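Local coordinates for Ctr9 protein (Myceliophthora thermophila, PDB 6AF0) that serves as a TPR scaffold subunit of the Paf1 complex and probably binds the RNA polymerase II complex, at residues N259-H264 / F303-N308; S453-V458 / L477-L482; L698-A703 / A719-A724. All coordinates share one frame; numbering follows the deposited sequence.

The chain covers the TPR-containing part of a longer protein and is mostly helical. The contacts follow one another along it. Contact 1 is a surface contact between a turn that leads into one helix and the end of the next helix. Contacts 2 and 3 are partly buried, and each joins two successive helices. No two contacts share a helix or touch. Contact 2 lies about 5 Å from the centre of the chain. Contacts 1 and 3 lie on opposite sides of that centre, with their own centres about 95 Å apart. Contact 1 adds a long salt bridge to leucine packing. Contact 2 is mainly leucine against leucine. Contact 3 combines small alanines with two rings.

Contact 1 of 3, residues N259-H264 / F303-N308; sequences NPDSKH and FKLDKN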
ATOM      1  N   ASN A 259      -9.438  49.826 -14.356  1.00 58.14           N
ATOM      2  CA  ASN A 259      -8.373  50.268 -13.464  1.00 55.23           C
ATOM      3  C   ASN A 259      -7.196  49.305 -13.446  1.00 58.69           C
ATOM      4  O   ASN A 259      -7.214  48.302 -12.703  1.00 58.14           O
ATOM      5  CB  ASN A 259      -8.882  50.451 -12.049  1.00 54.68           C
ATOM      6  CG  ASN A 259      -7.788  50.937 -11.127  1.00 58.84           C
ATOM      7  OD1 ASN A 259      -6.690  51.292 -11.583  1.00 56.74           O
ATOM      8  ND2 ASN A 259      -8.056  50.918  -9.830  1.00 61.55           N
ATOM      9  N   PRO A 260      -6.156  49.606 -14.259  1.00 58.16           N
ATOM     10  CA  PRO A 260      -5.016  48.684 -14.370  1.00 54.13           C
ATOM     11  C   PRO A 260      -4.212  48.632 -13.084  1.00 53.90           C
ATOM     12  O   PRO A 260      -3.597  47.620 -12.797  1.00 59.82           O
ATOM     13  CB  PRO A 260      -4.204  49.241 -15.548  1.00 50.44           C
ATOM     14  CG  PRO A 260      -5.174  50.047 -16.327  1.00 54.10           C
ATOM     15  CD  PRO A 260      -6.098  50.655 -15.289  1.00 54.84           C
ATOM     16  N   ASP A 261      -4.287  49.683 -12.281  1.00 55.53           N
ATOM     17  CA  ASP A 261      -3.686  49.672 -10.962  1.00 59.61           C
ATOM     18  C   ASP A 261      -4.608  49.162  -9.837  1.00 61.97           C
ATOM     19  O   ASP A 261      -4.415  49.523  -8.680  1.00 60.25           O
ATOM     20  CB  ASP A 261      -3.150  51.059 -10.641  1.00 63.75           C
ATOM     21  CG  ASP A 261      -2.053  51.482 -11.608  1.00 71.28           C
ATOM     22  OD1 ASP A 261      -1.120  50.681 -11.805  1.00 63.30           O
ATOM     23  OD2 ASP A 261      -2.130  52.598 -12.184  1.00 83.64           O
ATOM     24  N   SER A 262      -5.573  48.301 -10.163  1.00 61.35           N
ATOM     25  CA  SER A 262      -6.343  47.611  -9.141  1.00 57.37           C
ATOM     26  C   SER A 262      -5.504  46.458  -8.597  1.00 57.98           C
ATOM     27  O   SER A 262      -5.319  45.426  -9.249  1.00 61.71           O
ATOM     28  CB  SER A 262      -7.656  47.100  -9.718  1.00 56.79           C
ATOM     29  OG  SER A 262      -8.418  46.429  -8.730  1.00 54.56           O
ATOM     30  N   LYS A 263      -4.993  46.652  -7.392  1.00 60.20           N
ATOM     31  CA  LYS A 263      -4.115  45.681  -6.745  1.00 63.03           C
ATOM     32  C   LYS A 263      -4.717  44.285  -6.470  1.00 66.70           C
ATOM     33  O   LYS A 263      -3.965  43.325  -6.312  1.00 78.94           O
ATOM     34  CB  LYS A 263      -3.580  46.259  -5.443  1.00 62.35           C
ATOM     35  CG  LYS A 263      -4.621  46.426  -4.358  1.00 63.12           C
ATOM     36  CD  LYS A 263      -4.003  47.030  -3.105  1.00 70.62           C
ATOM     37  CE  LYS A 263      -5.077  47.341  -2.057  1.00 73.43           C
ATOM     38  NZ  LYS A 263      -4.603  48.262  -0.985  1.00 75.71           N
ATOM     39  N   HIS A 264      -6.043  44.170  -6.394  1.00 63.01           N
ATOM     40  CA  HIS A 264      -6.693  42.868  -6.192  1.00 60.61           C
ATOM     41  C   HIS A 264      -7.005  42.148  -7.522  1.00 64.13           C
ATOM     42  O   HIS A 264      -6.820  40.940  -7.640  1.00 76.60           O
ATOM     43  CB  HIS A 264      -7.958  43.022  -5.351  1.00 55.73           C
ATOM     44  CG  HIS A 264      -7.702  43.350  -3.913  1.00 58.57           C
ATOM     45  ND1 HIS A 264      -7.433  44.626  -3.484  1.00 65.33           N
ATOM     46  CD2 HIS A 264      -7.677  42.572  -2.801  1.00 61.83           C
ATOM     47  CE1 HIS A 264      -7.254  44.625  -2.172  1.00 63.15           C
ATOM     48  NE2 HIS A 264      -7.397  43.393  -1.730  1.00 56.74           N
ATOM     49  N   PHE A 303       2.076  43.574  -6.549  1.00 82.16           N
ATOM     50  CA  PHE A 303       2.990  43.728  -5.410  1.00 83.03           C
ATOM     51  C   PHE A 303       3.661  45.092  -5.322  1.00 79.45           C
ATOM     52  O   PHE A 303       3.894  45.589  -4.217  1.00 77.37           O
ATOM     53  CB  PHE A 303       4.095  42.677  -5.461  1.00 88.73           C
ATOM     54  CG  PHE A 303       4.958  42.675  -4.236  1.00 88.69           C
ATOM     55  CD1 PHE A 303       6.269  43.129  -4.284  1.00 83.08           C
ATOM     56  CD2 PHE A 303       4.432  42.257  -3.016  1.00 84.18           C
ATOM     57  CE1 PHE A 303       7.040  43.140  -3.141  1.00 84.95           C
ATOM     58  CE2 PHE A 303       5.202  42.262  -1.871  1.00 83.67           C
ATOM     59  CZ  PHE A 303       6.507  42.707  -1.932  1.00 83.39           C
ATOM     60  N   LYS A 304       4.011  45.656  -6.478  1.00 73.60           N
ATOM     61  CA  LYS A 304       4.438  47.050  -6.572  1.00 79.22           C
ATOM     62  C   LYS A 304       3.404  48.047  -6.011  1.00 74.35           C
ATOM     63  O   LYS A 304       3.773  49.057  -5.439  1.00 67.82           O
ATOM     64  CB  LYS A 304       4.728  47.414  -8.022  1.00 85.22           C
ATOM     65  CG  LYS A 304       5.879  46.638  -8.608  1.00 91.28           C
ATOM     66  CD  LYS A 304       6.287  47.193  -9.962  1.00105.03           C
ATOM     67  CE  LYS A 304       7.793  47.063 -10.169  1.00110.49           C
ATOM     68  NZ  LYS A 304       8.271  45.648 -10.130  1.00106.60           N
ATOM     69  N   LEU A 305       2.119  47.756  -6.192  1.00 75.43           N
ATOM     70  CA  LEU A 305       1.048  48.625  -5.708  1.00 71.34           C
ATOM     71  C   LEU A 305       0.874  48.531  -4.205  1.00 70.45           C
ATOM     72  O   LEU A 305       0.649  49.553  -3.555  1.00 77.97           O
ATOM     73  CB  LEU A 305      -0.262  48.286  -6.406  1.00 73.82           C
ATOM     74  CG  LEU A 305      -0.223  48.323  -7.941  1.00 76.59           C
ATOM     75  CD1 LEU A 305      -1.431  47.633  -8.572  1.00 75.10           C
ATOM     76  CD2 LEU A 305      -0.118  49.758  -8.411  1.00 74.44           C
ATOM     77  N   ASP A 306       0.968  47.314  -3.662  1.00 70.69           N
ATOM     78  CA  ASP A 306       0.936  47.095  -2.210  1.00 73.13           C
ATOM     79  C   ASP A 306       1.853  45.957  -1.802  1.00 79.09           C
ATOM     80  O   ASP A 306       1.594  44.800  -2.103  1.00 88.59           O
ATOM     81  CB  ASP A 306      -0.478  46.787  -1.731  1.00 76.62           C
ATOM     82  CG  ASP A 306      -0.608  46.838  -0.211  1.00 77.13           C
ATOM     83  OD1 ASP A 306       0.242  47.477   0.437  1.00 88.66           O
ATOM     84  OD2 ASP A 306      -1.578  46.274   0.347  1.00 76.77           O
ATOM     85  N   LYS A 307       2.926  46.303  -1.103  1.00 88.85           N
ATOM     86  CA  LYS A 307       3.883  45.329  -0.571  1.00 85.73           C
ATOM     87  C   LYS A 307       3.348  44.564   0.641  1.00 80.88           C
ATOM     88  O   LYS A 307       3.879  43.526   1.014  1.00 81.04           O
ATOM     89  CB  LYS A 307       5.178  46.042  -0.194  1.00 90.61           C
ATOM     90  CG  LYS A 307       5.997  46.526  -1.389  1.00 95.10           C
ATOM     91  CD  LYS A 307       7.178  47.356  -0.908  1.00101.04           C
ATOM     92  CE  LYS A 307       8.261  47.481  -1.964  1.00104.51           C
ATOM     93  NZ  LYS A 307       9.453  48.170  -1.395  1.00104.37           N
ATOM     94  N   ASN A 308       2.283  45.086   1.234  1.00 82.63           N
ATOM     95  CA  ASN A 308       1.682  44.531   2.445  1.00 81.66           C
ATOM     96  C   ASN A 308       0.411  43.738   2.218  1.00 75.20           C
ATOM     97  O   ASN A 308      -0.297  43.452   3.189  1.00 65.08           O
ATOM     98  CB  ASN A 308       1.328  45.680   3.381  1.00 87.96           C
ATOM     99  CG  ASN A 308       2.503  46.581   3.648  1.00 96.23           C
ATOM    100  OD1 ASN A 308       3.589  46.412   3.066  1.00 86.57           O
ATOM    101  ND2 ASN A 308       2.309  47.530   4.556  1.00107.79           N
TER
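The carboxylate of D306 is engaged at both oxygens. OD2 faces K263 NZ at 3.9 Å, a long salt bridge across the contact. OD1 accepts a weak hydrogen bond from N308 N at 3.2 Å, within its own loop. The side chain of K263 starts with CG between the backbone N and the carbonyl carbon (chi1 69°) and is extended beyond it. Its aliphatic part also touches D306, with K263 CD 3.8 Å from D306 CB.

L305 supplies the apolar surface. Its CB meets K263 CB at 4.0 Å. Its two methyls divide between parts of D261: CD1 lies 3.5 Å from D261 O, and CD2 lies 3.7 Å from D261 OD1. The side chains of D261 and L305 cross at about a right angle.

D261 sits in a type I turn from N259 to S262, between helix 245-258 and helix 263-279. L305 ends helix 285-305, and D306 is the first residue to leave it. K263 O accepts a hydrogen bond from S302 OG, a further tie between these parts.

No hydrogen bond joins the two segments directly. The long salt bridge lies at the surface, so solvent probably weakens it. Much of the contact therefore rests on L305, packed against D261 and the K263 side chain.

Contact 2 of 3, residues S453-V458 / L477-L482; sequences SLLEGV and LNLARL
The flat carboxylate of E456 points its OE1 at the side chain of L479. L479 CD2 lies beyond OE1, nearly in line with the bond from CD to OE1. The modelled approach is too short to be trusted, so its detail is doubtful. The E456 chain bends at chi2 (-42°), and its end comes nearer to helix 473-484 than its CB does. The side chains of E456 and L479 cross at about a right angle. OE1 also has a long, weak ion pair with R459 NH2, and R459 itself packs on L479. N478 CB approaches L455 CD1 at 4.5 Å.

The centre of the contact is L455 against L479. L479 CD1 lies 3.5 Å from L455 CB and 4.1 Å from L455 CD1. The two side chains slide past each other in opposite directions. L479 CG is anti to the backbone N (chi1 -157°). CD1 is the methyl turned to L455; CD2 is on the E456 side. L455 CD1 also reaches L482 CD1 at 4.4 Å.

Segments 453-458 and 477-482, on helices 445-463 and 473-484, run roughly antiparallel, at 137°, with 10.4 Å between their axes. F433 of helix 418-435 packs on N478 and L482. A480 turns to the next helix, 488-504. N478 and R481 also pack against the chain of another protein in the assembly.

No hydrogen bond or salt bridge crosses between the segments. They are held by leucine packing. R459, through its long and weak ion pair, may partly offset the charge of E456.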
ATOM      1  N   SER A 453      -1.475  -4.292   0.710  1.00 84.38           N
ATOM      2  CA  SER A 453      -2.707  -3.575   0.332  1.00 86.81           C
ATOM      3  C   SER A 453      -2.480  -2.120  -0.082  1.00 86.48           C
ATOM      4  O   SER A 453      -3.076  -1.645  -1.055  1.00 84.57           O
ATOM      5  CB  SER A 453      -3.693  -3.585   1.490  1.00 90.82           C
ATOM      6  OG  SER A 453      -3.018  -3.365   2.710  1.00103.76           O
ATOM      7  N   LEU A 454      -1.634  -1.420   0.668  1.00 86.76           N
ATOM      8  CA  LEU A 454      -1.310  -0.028   0.371  1.00 91.73           C
ATOM      9  C   LEU A 454      -0.620   0.155  -0.967  1.00 93.89           C
ATOM     10  O   LEU A 454      -0.982   1.033  -1.741  1.00107.48           O
ATOM     11  CB  LEU A 454      -0.442   0.587   1.478  1.00 92.75           C
ATOM     12  CG  LEU A 454      -1.175   0.900   2.794  1.00 94.59           C
ATOM     13  CD1 LEU A 454      -0.375   1.833   3.693  1.00 87.55           C
ATOM     14  CD2 LEU A 454      -2.551   1.498   2.535  1.00 95.65           C
ATOM     15  N   LEU A 455       0.362  -0.686  -1.247  1.00 90.61           N
ATOM     16  CA  LEU A 455       1.115  -0.582  -2.494  1.00 88.61           C
ATOM     17  C   LEU A 455       0.343  -1.154  -3.711  1.00 88.01           C
ATOM     18  O   LEU A 455       0.651  -0.830  -4.848  1.00 89.02           O
ATOM     19  CB  LEU A 455       2.482  -1.246  -2.309  1.00 85.54           C
ATOM     20  CG  LEU A 455       3.281  -0.757  -1.073  1.00 82.46           C
ATOM     21  CD1 LEU A 455       4.665  -1.350  -0.963  1.00 78.16           C
ATOM     22  CD2 LEU A 455       3.429   0.747  -1.038  1.00 86.74           C
ATOM     23  N   GLU A 456      -0.658  -1.991  -3.465  1.00 90.92           N
ATOM     24  CA  GLU A 456      -1.577  -2.426  -4.521  1.00100.36           C
ATOM     25  C   GLU A 456      -2.591  -1.340  -4.833  1.00105.50           C
ATOM     26  O   GLU A 456      -3.108  -1.260  -5.960  1.00103.61           O
ATOM     27  CB  GLU A 456      -2.328  -3.701  -4.120  1.00108.90           C
ATOM     28  CG  GLU A 456      -1.573  -4.984  -4.420  1.00109.62           C
ATOM     29  CD  GLU A 456      -0.897  -4.959  -5.784  1.00108.12           C
ATOM     30  OE1 GLU A 456       0.337  -5.117  -5.836  1.00 99.78           O
ATOM     31  OE2 GLU A 456      -1.586  -4.756  -6.805  1.00107.99           O
ATOM     32  N   GLY A 457      -2.905  -0.545  -3.810  1.00103.81           N
ATOM     33  CA  GLY A 457      -3.694   0.670  -3.978  1.00100.81           C
ATOM     34  C   GLY A 457      -2.926   1.721  -4.759  1.00 96.23           C
ATOM     35  O   GLY A 457      -3.520   2.491  -5.506  1.00103.33           O
ATOM     36  N   VAL A 458      -1.610   1.757  -4.568  1.00 87.31           N
ATOM     37  CA  VAL A 458      -0.723   2.574  -5.377  1.00 88.69           C
ATOM     38  C   VAL A 458      -0.665   2.067  -6.812  1.00101.25           C
ATOM     39  O   VAL A 458      -0.544   2.855  -7.742  1.00130.67           O
ATOM     40  CB  VAL A 458       0.692   2.588  -4.794  1.00 93.99           C
ATOM     41  CG1 VAL A 458       1.693   3.180  -5.772  1.00 99.35           C
ATOM     42  CG2 VAL A 458       0.719   3.366  -3.488  1.00 99.11           C
ATOM     43  N   LEU A 477       9.864  -3.212  -6.145  1.00 79.13           N
ATOM     44  CA  LEU A 477      10.846  -4.059  -5.499  1.00 84.10           C
ATOM     45  C   LEU A 477      10.425  -4.498  -4.110  1.00 83.91           C
ATOM     46  O   LEU A 477      10.586  -5.656  -3.739  1.00 93.20           O
ATOM     47  CB  LEU A 477      12.167  -3.316  -5.381  1.00 83.86           C
ATOM     48  CG  LEU A 477      12.818  -2.897  -6.691  1.00 79.30           C
ATOM     49  CD1 LEU A 477      14.144  -2.215  -6.371  1.00 83.77           C
ATOM     50  CD2 LEU A 477      13.013  -4.096  -7.616  1.00 74.81           C
ATOM     51  N   ASN A 478       9.923  -3.553  -3.335  1.00 85.34           N
ATOM     52  CA  ASN A 478       9.418  -3.843  -2.004  1.00 87.40           C
ATOM     53  C   ASN A 478       8.276  -4.850  -2.098  1.00 88.72           C
ATOM     54  O   ASN A 478       8.290  -5.910  -1.465  1.00 94.04           O
ATOM     55  CB  ASN A 478       8.954  -2.543  -1.318  1.00 80.99           C
ATOM     56  CG  ASN A 478      10.118  -1.705  -0.797  1.00 79.43           C
ATOM     57  OD1 ASN A 478      11.274  -2.155  -0.746  1.00 78.60           O
ATOM     58  ND2 ASN A 478       9.814  -0.493  -0.375  1.00 77.58           N
ATOM     59  N   LEU A 479       7.317  -4.513  -2.940  1.00 83.41           N
ATOM     60  CA  LEU A 479       6.156  -5.335  -3.170  1.00 87.98           C
ATOM     61  C   LEU A 479       6.538  -6.726  -3.660  1.00 85.08           C
ATOM     62  O   LEU A 479       5.807  -7.691  -3.448  1.00 85.97           O
ATOM     63  CB  LEU A 479       5.284  -4.653  -4.216  1.00 98.08           C
ATOM     64  CG  LEU A 479       3.814  -5.023  -4.229  1.00110.31           C
ATOM     65  CD1 LEU A 479       3.169  -4.593  -2.926  1.00107.30           C
ATOM     66  CD2 LEU A 479       3.146  -4.339  -5.409  1.00118.21           C
ATOM     67  N   ALA A 480       7.667  -6.810  -4.356  1.00 80.92           N
ATOM     68  CA  ALA A 480       8.182  -8.087  -4.834  1.00 84.34           C
ATOM     69  C   ALA A 480       8.679  -8.914  -3.681  1.00 85.17           C
ATOM     70  O   ALA A 480       8.398 -10.104  -3.601  1.00 89.08           O
ATOM     71  CB  ALA A 480       9.304  -7.873  -5.830  1.00 86.25           C
ATOM     72  N   ARG A 481       9.423  -8.271  -2.790  1.00 83.04           N
ATOM     73  CA  ARG A 481       9.897  -8.933  -1.600  1.00 78.76           C
ATOM     74  C   ARG A 481       8.730  -9.344  -0.676  1.00 80.21           C
ATOM     75  O   ARG A 481       8.767 -10.409  -0.088  1.00 80.32           O
ATOM     76  CB  ARG A 481      10.933  -8.074  -0.886  1.00 74.39           C
ATOM     77  CG  ARG A 481      11.339  -8.688   0.431  1.00 87.64           C
ATOM     78  CD  ARG A 481      12.660  -8.192   0.984  1.00 87.12           C
ATOM     79  NE  ARG A 481      12.872  -8.811   2.289  1.00 87.60           N
ATOM     80  CZ  ARG A 481      13.925  -8.591   3.056  1.00 87.48           C
ATOM     81  NH1 ARG A 481      14.867  -7.761   2.638  1.00 77.21           N
ATOM     82  NH2 ARG A 481      14.027  -9.196   4.245  1.00100.25           N
ATOM     83  N   LEU A 482       7.691  -8.518  -0.561  1.00 83.45           N
ATOM     84  CA  LEU A 482       6.549  -8.847   0.315  1.00 76.62           C
ATOM     85  C   LEU A 482       5.903 -10.114  -0.156  1.00 75.25           C
ATOM     86  O   LEU A 482       5.642 -11.020   0.621  1.00 80.22           O
ATOM     87  CB  LEU A 482       5.503  -7.722   0.360  1.00 76.17           C
ATOM     88  CG  LEU A 482       5.973  -6.443   1.079  1.00 87.49           C
ATOM     89  CD1 LEU A 482       4.988  -5.288   0.920  1.00 93.20           C
ATOM     90  CD2 LEU A 482       6.246  -6.686   2.554  1.00 84.18           C
TER

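Contact 3 of 3, residues L698-A703 / A719-A724; sequences LHLMAA and AAYNRA
Helices 689-704 and 712-734 form an antiparallel helical hairpin, and H699, L700 and A703 of the first meet A720, Y721, R723 and A724 of the second. The axes of the two segments approach to 8.4 Å and run at 162°. The small side chains of A703, A720 and A724 are consistent with this close approach. A703 CB meets A720 CB at 3.8 Å, and H699 CB meets A724 CB at 3.6 Å.

Two rings flank these alanines. Y721 leaves its helix with CB pointing away from the partner helix, but its ring comes back toward it. L700 CD1 lies over one face of the ring, offset toward the rim, 4.3 Å from CE2. The same methyl is 4.2 Å from A724 CB. A703 CB sits at the edge of the ring, next to CD1 and CE1. The hydroxyl of Y721 is hydrogen-bonded to E751 OE1 of helix 739-752, whose I747 also packs on L700.

The H699 ring has CG beside the backbone N (chi1 -86°). Its ND1 and CE1 lie against R723 CB. A720 O is at the edge of the ring, 3.5 Å from ND1, and the pair does not count as a hydrogen bond. R723 CD is also at the edge, near CE1. The R723 side chain is extended from CG to NE, and its end leads away from the contact. F727 makes an edge-to-face contact with H699.

Close alanine packing beside larger side chains is consistent with the antiparallel helical hairpins of TPR-like folds, in which small residues let neighbouring helices come close.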
ATOM      1  N   LEU A 698      11.346 -42.881  11.625  1.00 89.66           N
ATOM      2  CA  LEU A 698      12.202 -43.959  12.104  1.00 94.84           C
ATOM      3  C   LEU A 698      11.491 -44.775  13.161  1.00103.97           C
ATOM      4  O   LEU A 698      11.466 -46.014  13.105  1.00103.23           O
ATOM      5  CB  LEU A 698      13.506 -43.419  12.679  1.00102.49           C
ATOM      6  CG  LEU A 698      14.724 -44.338  12.463  1.00111.77           C
ATOM      7  CD1 LEU A 698      16.000 -43.594  12.805  1.00106.12           C
ATOM      8  CD2 LEU A 698      14.648 -45.646  13.249  1.00112.84           C
ATOM      9  N   HIS A 699      10.923 -44.068  14.132  1.00107.41           N
ATOM     10  CA  HIS A 699      10.116 -44.699  15.166  1.00102.95           C
ATOM     11  C   HIS A 699       9.105 -45.591  14.475  1.00 97.74           C
ATOM     12  O   HIS A 699       9.129 -46.813  14.639  1.00107.19           O
ATOM     13  CB  HIS A 699       9.424 -43.647  16.054  1.00104.07           C
ATOM     14  CG  HIS A 699      10.276 -43.162  17.189  1.00104.82           C
ATOM     15  ND1 HIS A 699       9.858 -43.199  18.502  1.00109.03           N
ATOM     16  CD2 HIS A 699      11.534 -42.659  17.211  1.00103.61           C
ATOM     17  CE1 HIS A 699      10.818 -42.733  19.284  1.00106.67           C
ATOM     18  NE2 HIS A 699      11.845 -42.395  18.524  1.00101.67           N
ATOM     19  N   LEU A 700       8.281 -44.963  13.641  1.00 86.41           N
ATOM     20  CA  LEU A 700       7.177 -45.621  12.930  1.00 83.98           C
ATOM     21  C   LEU A 700       7.568 -46.930  12.248  1.00 84.90           C
ATOM     22  O   LEU A 700       6.844 -47.924  12.279  1.00 84.96           O
ATOM     23  CB  LEU A 700       6.624 -44.658  11.884  1.00 79.76           C
ATOM     24  CG  LEU A 700       5.130 -44.595  11.653  1.00 81.04           C
ATOM     25  CD1 LEU A 700       4.345 -44.502  12.947  1.00 85.49           C
ATOM     26  CD2 LEU A 700       4.851 -43.398  10.766  1.00 79.33           C
ATOM     27  N   MET A 701       8.718 -46.913  11.605  1.00 97.90           N
ATOM     28  CA  MET A 701       9.179 -48.091  10.890  1.00113.47           C
ATOM     29  C   MET A 701       9.643 -49.136  11.873  1.00113.29           C
ATOM     30  O   MET A 701       9.273 -50.296  11.748  1.00128.78           O
ATOM     31  CB  MET A 701      10.288 -47.751   9.887  1.00118.68           C
ATOM     32  CG  MET A 701       9.742 -47.530   8.485  1.00119.87           C
ATOM     33  SD  MET A 701      10.992 -47.055   7.293  1.00120.27           S
ATOM     34  CE  MET A 701      11.864 -48.610   7.044  1.00106.03           C
ATOM     35  N   ALA A 702      10.426 -48.719  12.864  1.00108.91           N
ATOM     36  CA  ALA A 702      10.956 -49.646  13.870  1.00 99.12           C
ATOM     37  C   ALA A 702       9.842 -50.274  14.698  1.00 99.58           C
ATOM     38  O   ALA A 702       9.999 -51.372  15.237  1.00106.34           O
ATOM     39  CB  ALA A 702      11.941 -48.934  14.778  1.00 92.86           C
ATOM     40  N   ALA A 703       8.708 -49.583  14.771  1.00 96.06           N
ATOM     41  CA  ALA A 703       7.630 -49.956  15.673  1.00 98.23           C
ATOM     42  C   ALA A 703       6.478 -50.773  15.065  1.00 98.38           C
ATOM     43  O   ALA A 703       5.695 -51.338  15.812  1.00 98.90           O
ATOM     44  CB  ALA A 703       7.096 -48.709  16.365  1.00 98.81           C
ATOM     45  N   ALA A 719       3.296 -47.454  22.854  1.00115.11           N
ATOM     46  CA  ALA A 719       4.070 -46.352  23.435  1.00118.75           C
ATOM     47  C   ALA A 719       5.087 -45.807  22.423  1.00125.46           C
ATOM     48  O   ALA A 719       5.306 -44.596  22.352  1.00120.62           O
ATOM     49  CB  ALA A 719       4.783 -46.810  24.702  1.00108.94           C
ATOM     50  N   ALA A 720       5.719 -46.709  21.665  1.00128.68           N
ATOM     51  CA  ALA A 720       6.664 -46.331  20.596  1.00123.80           C
ATOM     52  C   ALA A 720       6.017 -45.478  19.512  1.00113.94           C
ATOM     53  O   ALA A 720       6.647 -44.560  18.993  1.00112.63           O
ATOM     54  CB  ALA A 720       7.301 -47.561  19.963  1.00122.66           C
ATOM     55  N   TYR A 721       4.777 -45.797  19.156  1.00106.79           N
ATOM     56  CA  TYR A 721       4.006 -44.954  18.228  1.00112.86           C
ATOM     57  C   TYR A 721       3.716 -43.593  18.843  1.00114.87           C
ATOM     58  O   TYR A 721       3.761 -42.566  18.165  1.00124.18           O
ATOM     59  CB  TYR A 721       2.682 -45.612  17.831  1.00114.65           C
ATOM     60  CG  TYR A 721       2.787 -46.614  16.700  1.00128.17           C
ATOM     61  CD1 TYR A 721       3.835 -47.539  16.643  1.00138.64           C
ATOM     62  CD2 TYR A 721       1.832 -46.656  15.696  1.00125.10           C
ATOM     63  CE1 TYR A 721       3.924 -48.459  15.610  1.00129.24           C
ATOM     64  CE2 TYR A 721       1.914 -47.580  14.672  1.00126.46           C
ATOM     65  CZ  TYR A 721       2.962 -48.478  14.631  1.00123.49           C
ATOM     66  OH  TYR A 721       3.055 -49.393  13.610  1.00107.52           O
ATOM     67  N   ASN A 722       3.407 -43.590  20.131  1.00115.47           N
ATOM     68  CA  ASN A 722       3.189 -42.345  20.847  1.00116.42           C
ATOM     69  C   ASN A 722       4.378 -41.387  20.659  1.00116.60           C
ATOM     70  O   ASN A 722       4.189 -40.208  20.367  1.00116.38           O
ATOM     71  CB  ASN A 722       2.958 -42.622  22.335  1.00116.91           C
ATOM     72  CG  ASN A 722       1.515 -42.932  22.669  1.00107.02           C
ATOM     73  OD1 ASN A 722       1.089 -42.678  23.787  1.00118.27           O
ATOM     74  ND2 ASN A 722       0.762 -43.483  21.726  1.00 95.73           N
ATOM     75  N   ARG A 723       5.595 -41.907  20.811  1.00111.89           N
ATOM     76  CA  ARG A 723       6.808 -41.103  20.628  1.00115.62           C
ATOM     77  C   ARG A 723       6.950 -40.564  19.218  1.00117.98           C
ATOM     78  O   ARG A 723       7.339 -39.415  19.037  1.00122.05           O
ATOM     79  CB  ARG A 723       8.046 -41.908  20.962  1.00116.52           C
ATOM     80  CG  ARG A 723       8.165 -42.193  22.432  1.00131.38           C
ATOM     81  CD  ARG A 723       9.385 -43.028  22.719  1.00133.71           C
ATOM     82  NE  ARG A 723       9.450 -43.354  24.135  1.00136.01           N
ATOM     83  CZ  ARG A 723      10.272 -44.252  24.654  1.00147.54           C
ATOM     84  NH1 ARG A 723      11.105 -44.914  23.857  1.00162.59           N
ATOM     85  NH2 ARG A 723      10.254 -44.487  25.963  1.00141.15           N
ATOM     86  N   ALA A 724       6.656 -41.405  18.230  1.00113.53           N
ATOM     87  CA  ALA A 724       6.636 -40.983  16.841  1.00105.84           C
ATOM     88  C   ALA A 724       5.700 -39.792  16.686  1.00101.47           C
ATOM     89  O   ALA A 724       6.046 -38.794  16.057  1.00113.86           O
ATOM     90  CB  ALA A 724       6.188 -42.123  15.937  1.00108.44           C
TER